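Local coordinates for protein exocyst complex component EXO70 (Saccharomyces cerevisiae, PDB 2B1E) that forms part of the exocyst, the complex that tethers secretory vesicles to sites of exocytosis, and plays a role in assembly of that complex, at residues 88-91 with 92-96; 141-144 with 145-149. All coordinates share one frame; numbering follows the deposited sequence.

Contact 1 (88-91 with 92-96)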
# COMPACT_ATOMS: atom_id res chain seq x y z
N VAL A 88 29.77 -36.72 15.25
CA VAL A 88 30.18 -36.70 13.85
C VAL A 88 29.03 -37.25 12.99
O VAL A 88 28.67 -36.69 11.95
CB VAL A 88 31.44 -37.61 13.61
CG1 VAL A 88 31.71 -37.74 12.11
CG2 VAL A 88 32.64 -37.00 14.30
N TYR A 89 28.47 -38.36 13.44
CA TYR A 89 27.38 -39.02 12.74
C TYR A 89 26.14 -38.12 12.67
O TYR A 89 25.45 -38.06 11.65
CB TYR A 89 27.02 -40.32 13.47
CG TYR A 89 26.20 -41.30 12.67
CD1 TYR A 89 26.81 -42.15 11.74
CD2 TYR A 89 24.83 -41.40 12.85
CE1 TYR A 89 26.06 -43.08 11.03
CE2 TYR A 89 24.08 -42.32 12.15
CZ TYR A 89 24.70 -43.17 11.24
OH TYR A 89 23.97 -44.11 10.58
N PHE A 90 25.86 -37.44 13.78
CA PHE A 90 24.73 -36.52 13.90
C PHE A 90 24.88 -35.39 12.87
O PHE A 90 23.96 -35.09 12.10
CB PHE A 90 24.71 -35.95 15.32
CG PHE A 90 23.50 -35.08 15.64
CD1 PHE A 90 22.24 -35.64 15.85
CD2 PHE A 90 23.65 -33.70 15.80
CE1 PHE A 90 21.15 -34.85 16.23
CE2 PHE A 90 22.57 -32.89 16.18
CZ PHE A 90 21.32 -33.47 16.40
N ILE A 91 26.04 -34.76 12.89
CA ILE A 91 26.35 -33.64 12.00
C ILE A 91 26.33 -34.10 10.53
O ILE A 91 25.91 -33.36 9.64
CB ILE A 91 27.75 -33.07 12.35
CG1 ILE A 91 27.70 -32.39 13.73
CG2 ILE A 91 28.18 -32.07 11.30
CD1 ILE A 91 29.08 -31.98 14.27
N SER A 92 26.78 -35.32 10.29
CA SER A 92 26.78 -35.83 8.93
C SER A 92 25.36 -35.95 8.37
O SER A 92 25.09 -35.53 7.25
CB SER A 92 27.48 -37.19 8.90
OG SER A 92 27.44 -37.71 7.59
N ILE A 93 24.45 -36.52 9.16
CA ILE A 93 23.07 -36.66 8.71
C ILE A 93 22.47 -35.29 8.43
O ILE A 93 21.81 -35.08 7.41
CB ILE A 93 22.21 -37.38 9.77
CG1 ILE A 93 22.64 -38.84 9.90
CG2 ILE A 93 20.74 -37.32 9.39
CD1 ILE A 93 21.85 -39.63 10.92
N LEU A 94 22.70 -34.35 9.34
CA LEU A 94 22.18 -33.00 9.18
C LEU A 94 22.69 -32.37 7.89
O LEU A 94 21.98 -31.61 7.23
CB LEU A 94 22.56 -32.12 10.38
CG LEU A 94 21.86 -32.43 11.71
CD1 LEU A 94 22.41 -31.54 12.82
CD2 LEU A 94 20.36 -32.23 11.56
N ASN A 95 23.92 -32.69 7.52
CA ASN A 95 24.48 -32.12 6.30
C ASN A 95 24.24 -32.95 5.04
O ASN A 95 24.83 -32.68 3.99
CB ASN A 95 25.97 -31.83 6.49
CG ASN A 95 26.21 -30.63 7.39
OD1 ASN A 95 26.43 -30.76 8.59
ND2 ASN A 95 26.14 -29.45 6.81
N SER A 96 23.37 -33.95 5.14
CA SER A 96 23.04 -34.77 3.99
C SER A 96 22.29 -33.89 2.99
O SER A 96 22.24 -34.19 1.80
CB SER A 96 22.18 -35.96 4.41
OG SER A 96 20.99 -35.53 5.06

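Contact 2 (141-144 with 145-149)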
# COMPACT_ATOMS: atom_id res chain seq x y z
N ASP A 141 23.06 -26.91 20.54
CA ASP A 141 23.85 -25.88 19.85
C ASP A 141 24.38 -26.40 18.51
O ASP A 141 24.46 -25.65 17.53
CB ASP A 141 25.03 -25.42 20.71
CG ASP A 141 24.59 -24.64 21.96
OD1 ASP A 141 23.55 -23.94 21.91
OD2 ASP A 141 25.30 -24.72 22.98
N ILE A 142 24.72 -27.68 18.45
CA ILE A 142 25.19 -28.30 17.21
C ILE A 142 24.04 -28.35 16.21
O ILE A 142 24.20 -27.99 15.04
CB ILE A 142 25.74 -29.74 17.46
CG1 ILE A 142 27.10 -29.65 18.14
CG2 ILE A 142 25.89 -30.50 16.13
CD1 ILE A 142 27.57 -30.95 18.77
N LEU A 143 22.86 -28.78 16.67
CA LEU A 143 21.69 -28.83 15.81
C LEU A 143 21.43 -27.44 15.24
O LEU A 143 21.38 -27.25 14.02
CB LEU A 143 20.45 -29.29 16.58
CG LEU A 143 19.11 -29.24 15.83
CD1 LEU A 143 19.16 -30.12 14.59
CD2 LEU A 143 17.97 -29.71 16.75
N VAL A 144 21.27 -26.47 16.13
CA VAL A 144 21.00 -25.09 15.74
C VAL A 144 22.06 -24.55 14.79
O VAL A 144 21.74 -23.97 13.75
CB VAL A 144 20.95 -24.17 16.98
CG1 VAL A 144 20.96 -22.70 16.55
CG2 VAL A 144 19.72 -24.48 17.79
N GLY A 145 23.32 -24.76 15.15
CA GLY A 145 24.42 -24.27 14.33
C GLY A 145 24.42 -24.83 12.92
O GLY A 145 24.59 -24.09 11.96
N GLU A 146 24.22 -26.14 12.79
CA GLU A 146 24.22 -26.77 11.48
C GLU A 146 23.04 -26.34 10.61
O GLU A 146 23.20 -26.09 9.42
CB GLU A 146 24.24 -28.29 11.61
CG GLU A 146 25.53 -28.87 12.19
CD GLU A 146 26.77 -28.37 11.46
OE1 GLU A 146 26.87 -28.54 10.22
OE2 GLU A 146 27.66 -27.79 12.13
N ARG A 147 21.85 -26.26 11.20
CA ARG A 147 20.67 -25.86 10.46
C ARG A 147 20.72 -24.42 9.98
O ARG A 147 20.46 -24.14 8.81
CB ARG A 147 19.41 -26.08 11.31
CG ARG A 147 19.03 -27.54 11.51
CD ARG A 147 18.72 -28.21 10.18
NE ARG A 147 17.71 -27.47 9.43
CZ ARG A 147 17.39 -27.71 8.17
NH1 ARG A 147 18.00 -28.68 7.49
NH2 ARG A 147 16.46 -26.98 7.57
N SER A 148 21.07 -23.49 10.87
CA SER A 148 21.12 -22.09 10.47
C SER A 148 22.20 -21.83 9.42
O SER A 148 22.06 -20.93 8.59
CB SER A 148 21.30 -21.17 11.69
OG SER A 148 22.49 -21.46 12.39
N LYS A 149 23.27 -22.61 9.44
CA LYS A 149 24.32 -22.42 8.45
C LYS A 149 23.82 -22.86 7.08
O LYS A 149 24.01 -22.16 6.09
CB LYS A 149 25.58 -23.21 8.83
CG LYS A 149 26.33 -22.63 10.03
CD LYS A 149 27.72 -23.24 10.19
CE LYS A 149 27.68 -24.74 10.46
NZ LYS A 149 27.30 -25.53 9.25
O HOH W 1 27.18 -26.42 14.57

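Contact 1 (88-91 with 92-96)
Tyr-89 and Ile-93 meet one helical turn apart, and Phe-90 and Leu-94 repeat the pairing on the next residue round. Leu-94 can be followed outward along the last turn of helix 66-94. Its CB lies 3.6 Å from Ile-91 O. CG lies 3.4 Å from Phe-90 O. CG is anti to the carbonyl carbon (chi1 -70°), which directs the chain back toward the preceding turn. There CD1 reaches the ring of Phe-90, 3.6 Å from CE2, approaching it obliquely. The other methyl, CD2, packs on Leu-143 of helix 136-155.

Phe-90 is set differently: its CG is anti to the backbone N (chi1 -174°), and the CD2-CE2 side of the ring meets the leucine methyl. Leu-123 and Ile-126 of helix 117-132 and Ile-139 and Ile-142 of helix 136-155 also touch this buried ring.

Tyr-89 and Ile-93 make the more open pair. Ile-93 CD1 comes within 3.7 Å of Tyr-89 CE2, again at a slant to the ring. The tyrosine hydroxyl is hydrogen-bonded to Asn-34.

Four backbone bonds join residues 88-91 to residues 92-95 in the i to i+4 pattern. The last runs from Asn-95 N to Ile-91 O and is rather bent, at 142°. Asn-95 is the first residue to leave helical geometry. Just beyond it, Ser-96 N donates to Ile-93 O at 3.0 Å. Ser-96 OG donates to the same oxygen, but at 2.5 Å this bond is unusually short and its exact length is doubtful. The chemistry is thus mostly apolar along the helix and polar at its C-terminal end, where Ser-96 turns its backbone N-H, and with less certain geometry its hydroxyl, to Ile-93 O.

Contact 2 (141-144 with 145-149)
Residues 141-149 run as unbroken helix inside helix 136-155. Four i to i+4 backbone bonds tie 141-144 to 145-148. The bond from Arg-147 N to Leu-143 O is nearly straight at the hydrogen, at 168°, and so is the one from Ser-148 N to Val-144 O.

Val-144 O also accepts from Ser-148 OG at 3.0 Å, with this second donor tilted out of the carbonyl plane. The hydroxyl sits between the backbone N and the carbonyl carbon of its own residue (chi1 59°), which turns it back to the preceding turn. With an alanine here the hydroxyl is gone, and Val-144 O would probably lose its second donor and be gripped less firmly, by the backbone N-H at position 148 alone of these two.

Leu-143 and Arg-147 lie alongside each other, with Leu-143 CD1 4.0 Å from Arg-147 CG. The arginine chain bends at chi2 and chi3 and carries its guanidinium away to a salt bridge with Glu-194 and a hydrogen bond to Tyr-115.

Glu-146 CG lies 3.3 Å from Ile-142 O. A bend at chi2 (-51°) folds the chain. Its OE1 is met by Lys-149 NZ at 3.2 Å in a salt bridge, from above the carboxylate plane. OE2 accepts from a water at 2.8 Å, and that water reaches Ile-142 O weakly.

The side chains thus divide their work. Ser-148 gives Val-144 O a second donor within the helix, the arginine's aliphatic part packs locally while its charge pairs elsewhere, and the glutamate charge is probably partly balanced by the lysine.

Contact 1 comes first along the chain, at the C-terminal end of helix 66-94. Contact 2 follows within helix 136-155, with helices 102-108 and 117-132 between them. Their centres are about 11 Å apart, and the two helices touch directly. Ile-91 CG1 lies 3.6 Å from Ile-142 CG2, and Leu-94 CD1 lies 3.9 Å from Glu-146 CB. Contact 2 also faces helices 180-201 and 209-233, later in the chain. Both sites lie on the same side of the chain's centre, nearer the N-terminal end of this elongated, all-helical protein. The packing holds together two helices separated along the chain by two others, within the rod of stacked helices.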